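PDB 3BRS: periplasmic binding protein/LacI transcriptional regulator, which probably binds a sugar outside the cell membrane as the solute-binding component of a transport system. Local coordinates for residues Val24-Ala29 and Pro246-Tyr251; Ile191-Leu197 and Lys217-Ile223. All coordinates share one frame; numbering follows the deposited sequence.

Contact 1 of 2, residues Val24-Ala29 and Pro246-Tyr251; sequences VLVEGA and PFNIGY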
loop_
_atom_site.group_PDB
_atom_site.type_symbol
_atom_site.label_atom_id
_atom_site.label_comp_id
_atom_site.label_asym_id
_atom_site.label_seq_id
_atom_site.Cartn_x
_atom_site.Cartn_y
_atom_site.Cartn_z
ATOM N N VAL A 24 -3.799 10.457 -4.916
ATOM C CA VAL A 24 -3.424 11.523 -3.997
ATOM C C VAL A 24 -1.906 11.661 -3.779
ATOM O O VAL A 24 -1.386 12.775 -3.621
ATOM C CB VAL A 24 -4.172 11.317 -2.706
ATOM C CG1 VAL A 24 -3.620 12.163 -1.585
ATOM C CG2 VAL A 24 -5.685 11.625 -2.937
ATOM N N LEU A 25 -1.186 10.518 -3.836
ATOM C CA LEU A 25 0.289 10.466 -3.731
ATOM C C LEU A 25 0.840 11.308 -4.855
ATOM O O LEU A 25 1.755 12.123 -4.690
ATOM C CB LEU A 25 0.741 9.024 -3.894
ATOM C CG LEU A 25 2.235 8.877 -3.598
ATOM C CD1 LEU A 25 2.546 7.716 -2.662
ATOM C CD2 LEU A 25 2.967 8.758 -4.888
ATOM N N VAL A 26 0.272 11.130 -6.020
ATOM C CA VAL A 26 0.695 11.895 -7.214
ATOM C C VAL A 26 0.431 13.357 -6.958
ATOM O O VAL A 26 1.308 14.187 -7.199
ATOM C CB VAL A 26 -0.085 11.365 -8.447
ATOM C CG1 VAL A 26 -0.053 12.345 -9.614
ATOM C CG2 VAL A 26 0.545 10.056 -8.895
ATOM N N GLU A 27 -0.758 13.708 -6.448
ATOM C CA GLU A 27 -1.032 15.112 -6.118
ATOM C C GLU A 27 -0.082 15.659 -5.159
ATOM O O GLU A 27 0.329 16.802 -5.333
ATOM C CB GLU A 27 -2.469 15.319 -5.610
ATOM C CG GLU A 27 -3.508 14.765 -6.613
ATOM C CD GLU A 27 -4.956 14.896 -6.137
ATOM O OE1 GLU A 27 -5.514 13.873 -5.640
ATOM O OE2 GLU A 27 -5.495 16.043 -6.242
ATOM N N GLY A 28 0.309 14.890 -4.117
ATOM C CA GLY A 28 1.236 15.465 -3.169
ATOM C C GLY A 28 2.610 15.727 -3.754
ATOM O O GLY A 28 3.233 16.661 -3.413
ATOM N N ALA A 29 3.128 14.837 -4.595
ATOM C CA ALA A 29 4.425 15.014 -5.183
ATOM C C ALA A 29 4.377 16.136 -6.260
ATOM O O ALA A 29 5.291 16.970 -6.391
ATOM C CB ALA A 29 4.881 13.683 -5.783
ATOM N N PRO A 246 -1.390 9.476 1.886
ATOM C CA PRO A 246 -0.631 9.382 0.643
ATOM C C PRO A 246 -0.183 10.720 0.164
ATOM O O PRO A 246 0.879 10.816 -0.451
ATOM C CB PRO A 246 -1.633 8.769 -0.327
ATOM C CG PRO A 246 -2.949 9.164 0.253
ATOM C CD PRO A 246 -2.749 8.952 1.697
ATOM N N PHE A 247 -0.958 11.777 0.461
ATOM C CA PHE A 247 -0.526 13.104 0.032
ATOM C C PHE A 247 0.871 13.390 0.627
ATOM O O PHE A 247 1.834 13.772 -0.100
ATOM C CB PHE A 247 -1.572 14.165 0.471
ATOM C CG PHE A 247 -1.319 15.482 -0.134
ATOM C CD1 PHE A 247 -0.476 16.399 0.503
ATOM C CD2 PHE A 247 -1.858 15.806 -1.407
ATOM C CE1 PHE A 247 -0.190 17.664 -0.111
ATOM C CE2 PHE A 247 -1.576 17.062 -2.025
ATOM C CZ PHE A 247 -0.748 17.975 -1.376
ATOM N N ASN A 248 1.010 13.144 1.946
ATOM C CA ASN A 248 2.289 13.327 2.592
ATOM C C ASN A 248 3.395 12.417 2.127
ATOM O O ASN A 248 4.540 12.859 2.107
ATOM C CB ASN A 248 2.133 13.214 4.054
ATOM C CG ASN A 248 1.446 14.444 4.603
ATOM O OD1 ASN A 248 0.822 14.422 5.647
ATOM N ND2 ASN A 248 1.511 15.526 3.836
ATOM N N ILE A 249 3.094 11.152 1.807
ATOM C CA ILE A 249 4.156 10.306 1.209
ATOM C C ILE A 249 4.773 10.918 -0.016
ATOM O O ILE A 249 6.032 10.875 -0.176
ATOM C CB ILE A 249 3.672 8.887 0.868
ATOM C CG1 ILE A 249 3.468 8.136 2.175
ATOM C CG2 ILE A 249 4.788 8.075 0.030
ATOM C CD1 ILE A 249 2.402 6.979 2.114
ATOM N N GLY A 250 3.926 11.432 -0.915
ATOM C CA GLY A 250 4.426 12.011 -2.173
ATOM C C GLY A 250 5.112 13.347 -1.974
ATOM O O GLY A 250 6.137 13.613 -2.576
ATOM N N TYR A 251 4.491 14.216 -1.165
ATOM C CA TYR A 251 5.009 15.487 -0.863
ATOM C C TYR A 251 6.448 15.343 -0.291
ATOM O O TYR A 251 7.429 15.863 -0.850
ATOM C CB TYR A 251 3.980 16.255 0.062
ATOM C CG TYR A 251 4.394 17.681 0.258
ATOM C CD1 TYR A 251 5.438 18.022 1.105
ATOM C CD2 TYR A 251 3.793 18.689 -0.488
ATOM C CE1 TYR A 251 5.892 19.367 1.211
ATOM C CE2 TYR A 251 4.220 20.028 -0.412
ATOM C CZ TYR A 251 5.253 20.368 0.434
ATOM O OH TYR A 251 5.599 21.710 0.478
#
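Gly28 and Gly250 bring two helices of a periplasmic-binding-protein fold, 20-36 and 246-262, almost backbone to backbone. The short segments have axes only 6.4 Å apart at a crossing angle of -42°, and Gly28 C lies 3.9 Å from Gly250 C. Over Gly28 sits the Phe247 ring, which offers its face to the CA atom of Gly28 in a CH-pi contact, 3.5 Å from the centroid and 16° off the normal. Its CG is anti to the backbone N (chi1 -170°), which swings the ring back across helix 20-36. At the N-terminal end of the crossing, Val24 CG1 packs on Phe247 CB at 3.5 Å and also meets the Pro246 ring at CG. On the inner flank Leu25 CD1 meets Ile249 CG2 at 3.5 Å. Both of these side chains also rest on Ile96 of strand 92-96, so the helix pair is seated on the parallel sheet, while Ala29 reaches Leu40 of the outermost strand 39-42. Met31, about one turn after Gly28 in helix 20-36, touches Phe247 as well. No hydrogen bond joins the two segments; instead CA-H...O contacts line the seam, among them Leu25 CA to Pro246 O at 3.4 Å and Tyr251 CA to Gly28 O at 3.3 Å.

Contact 2 of 2, residues Ile191-Leu197 and Lys217-Ile223; sequences ISVMVGL and KVKLVCI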
loop_
_atom_site.group_PDB
_atom_site.type_symbol
_atom_site.label_atom_id
_atom_site.label_comp_id
_atom_site.label_asym_id
_atom_site.label_seq_id
_atom_site.Cartn_x
_atom_site.Cartn_y
_atom_site.Cartn_z
ATOM N N ILE A 191 -17.345 -17.396 8.874
ATOM C CA ILE A 191 -16.658 -16.080 8.861
ATOM C C ILE A 191 -17.669 -14.947 9.214
ATOM O O ILE A 191 -18.685 -14.785 8.587
ATOM C CB ILE A 191 -15.994 -15.835 7.492
ATOM C CG1 ILE A 191 -14.689 -16.670 7.312
ATOM C CG2 ILE A 191 -15.795 -14.374 7.238
ATOM C CD1 ILE A 191 -14.236 -16.787 5.852
ATOM N N SER A 192 -17.381 -14.156 10.224
ATOM C CA SER A 192 -18.240 -13.096 10.669
ATOM C C SER A 192 -17.510 -11.750 10.506
ATOM O O SER A 192 -18.083 -10.697 10.823
ATOM C CB SER A 192 -18.475 -13.290 12.161
ATOM O OG SER A 192 -17.205 -13.216 12.826
ATOM N N VAL A 193 -16.233 -11.796 10.090
ATOM C CA VAL A 193 -15.404 -10.597 9.866
ATOM C C VAL A 193 -14.553 -10.868 8.646
ATOM O O VAL A 193 -13.795 -11.840 8.617
ATOM C CB VAL A 193 -14.417 -10.231 11.047
ATOM C CG1 VAL A 193 -13.844 -8.849 10.812
ATOM C CG2 VAL A 193 -15.082 -10.144 12.421
ATOM N N MET A 194 -14.709 -10.018 7.643
ATOM C CA MET A 194 -13.773 -9.913 6.554
ATOM C C MET A 194 -12.728 -8.779 6.696
ATOM O O MET A 194 -13.024 -7.625 7.128
ATOM C CB MET A 194 -14.544 -9.806 5.216
ATOM C CG MET A 194 -15.277 -11.108 4.896
ATOM S SD MET A 194 -14.214 -12.467 4.131
ATOM C CE MET A 194 -13.105 -11.644 3.061
ATOM N N VAL A 195 -11.473 -9.103 6.355
ATOM C CA VAL A 195 -10.417 -8.033 6.369
ATOM C C VAL A 195 -9.912 -7.731 4.971
ATOM O O VAL A 195 -9.464 -8.634 4.258
ATOM C CB VAL A 195 -9.250 -8.460 7.272
ATOM C CG1 VAL A 195 -8.263 -7.335 7.452
ATOM C CG2 VAL A 195 -9.791 -8.901 8.615
ATOM N N GLY A 196 -9.975 -6.486 4.533
ATOM C CA GLY A 196 -9.346 -6.099 3.226
ATOM C C GLY A 196 -8.114 -5.280 3.548
ATOM O O GLY A 196 -8.189 -4.267 4.263
ATOM N N LEU A 197 -6.953 -5.661 2.986
ATOM C CA LEU A 197 -5.646 -5.038 3.387
ATOM C C LEU A 197 -5.238 -3.773 2.528
ATOM O O LEU A 197 -4.241 -3.064 2.752
ATOM C CB LEU A 197 -4.533 -6.133 3.423
ATOM C CG LEU A 197 -4.667 -7.081 4.663
ATOM C CD1 LEU A 197 -3.374 -8.008 4.647
ATOM C CD2 LEU A 197 -4.869 -6.199 5.938
ATOM N N LYS A 217 -24.627 -9.822 8.774
ATOM C CA LYS A 217 -23.986 -11.006 9.326
ATOM C C LYS A 217 -22.455 -10.921 9.309
ATOM O O LYS A 217 -21.810 -11.372 10.243
ATOM C CB LYS A 217 -24.448 -12.256 8.582
ATOM C CG LYS A 217 -25.755 -12.828 9.141
ATOM C CD LYS A 217 -26.269 -13.983 8.305
ATOM C CE LYS A 217 -27.583 -13.650 7.559
ATOM N NZ LYS A 217 -28.073 -14.792 6.673
ATOM N N VAL A 218 -21.899 -10.373 8.229
ATOM C CA VAL A 218 -20.461 -10.249 8.071
ATOM C C VAL A 218 -20.040 -8.760 8.131
ATOM O O VAL A 218 -20.490 -7.942 7.336
ATOM C CB VAL A 218 -19.976 -10.965 6.786
ATOM C CG1 VAL A 218 -18.398 -10.760 6.472
ATOM C CG2 VAL A 218 -20.452 -12.471 6.852
ATOM N N LYS A 219 -19.210 -8.439 9.120
ATOM C CA LYS A 219 -18.541 -7.149 9.212
ATOM C C LYS A 219 -17.150 -7.121 8.528
ATOM O O LYS A 219 -16.447 -8.129 8.429
ATOM C CB LYS A 219 -18.405 -6.777 10.668
ATOM C CG LYS A 219 -19.760 -6.363 11.334
ATOM C CD LYS A 219 -19.515 -6.375 12.852
ATOM C CE LYS A 219 -20.754 -6.221 13.704
ATOM N NZ LYS A 219 -20.615 -7.112 14.906
ATOM N N LEU A 220 -16.804 -5.914 8.098
ATOM C CA LEU A 220 -15.693 -5.620 7.262
ATOM C C LEU A 220 -14.884 -4.520 7.915
ATOM O O LEU A 220 -15.389 -3.490 8.427
ATOM C CB LEU A 220 -16.177 -5.233 5.857
ATOM C CG LEU A 220 -15.186 -4.737 4.787
ATOM C CD1 LEU A 220 -14.083 -5.783 4.413
ATOM C CD2 LEU A 220 -15.915 -4.316 3.527
ATOM N N VAL A 221 -13.596 -4.787 7.969
ATOM C CA VAL A 221 -12.618 -3.830 8.445
ATOM C C VAL A 221 -11.516 -3.826 7.385
ATOM O O VAL A 221 -11.353 -4.820 6.626
ATOM C CB VAL A 221 -12.019 -4.278 9.835
ATOM C CG1 VAL A 221 -13.095 -4.255 10.911
ATOM C CG2 VAL A 221 -11.461 -5.650 9.774
ATOM N N CYS A 222 -10.784 -2.713 7.291
ATOM C CA CYS A 222 -9.722 -2.611 6.246
ATOM C C CYS A 222 -8.693 -1.575 6.595
ATOM O O CYS A 222 -8.935 -0.646 7.398
ATOM C CB CYS A 222 -10.304 -2.235 4.857
ATOM S SG CYS A 222 -11.289 -0.649 4.990
ATOM N N ILE A 223 -7.568 -1.724 5.930
ATOM C CA ILE A 223 -6.587 -0.665 5.693
ATOM C C ILE A 223 -6.915 -0.024 4.321
ATOM O O ILE A 223 -7.054 -0.725 3.307
ATOM C CB ILE A 223 -5.143 -1.180 5.704
ATOM C CG1 ILE A 223 -4.846 -1.870 7.053
ATOM C CG2 ILE A 223 -4.171 -0.034 5.426
ATOM C CD1 ILE A 223 -3.556 -2.803 7.041
#
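Val195 and Val221 are bridge partners whose CG2 methyls meet obliquely at 3.8 Å, side by side on one face of a parallel strand pair. The two strands, 191-196 and 219-224, are joined through helix 199-211 as a beta-alpha-beta crossover. Val193, the bridge partner of Lys219, leans its CG1 toward the same Val221 CG2, 4.1 Å away, and helix 113-127 covers this face through Thr124 and Ile120. The opposite face carries Met194, Leu220 and Cys222. There Met194 CG presses on Val218 CG1 at 3.5 Å, and the bend at chi2 (-81°) turns the rest of the chain away from strand 219-224, in keeping with its contacts to Leu184 and Leu185 of helix 174-187. Leu220 instead brings CD1 back over its neighbour's backbone, 3.4 Å from Met194 O, and also packs on Ala205 and Ala206 of helix 199-211. Past the last bridge, Leu197 CD2 and Ile223 CD1 touch at 3.8 Å. Five backbone hydrogen bonds link the strands within the sheet. Val221 N approaches Met194 O at 3.0 Å almost head-on (C=O...N 175°), whereas Lys219 N reaches Ser192 O from 46° above the carbonyl plane, where the ladder starts. Since Val193 and Val195 turn their own backbone polar groups to strand 133-138, strand 191-196 is bonded along both edges, so that most of its peptide groups find partners within a largely apolar setting.

From the N terminus the chain forms strand 7-11 and then helix 20-36, half of contact 1, against the six-stranded parallel sheet. It completes most of that lobe before passing into the second, mixed sheet. There contact 2 closes a short excursion, with 19 residues, mostly helix 199-211, between its segments. After strand 240-243 the chain returns to the first lobe, and helix 246-262 closes contact 1 across 216 intervening residues. The short closure thus lies wholly within the long one, and the two do not cross. The centres of contact 1 and contact 2 are 28 Å apart, on opposite sides of the chain's centre. Contact 1 ties the returning helix to the first lobe, contact 2 joins adjacent strands inside the second.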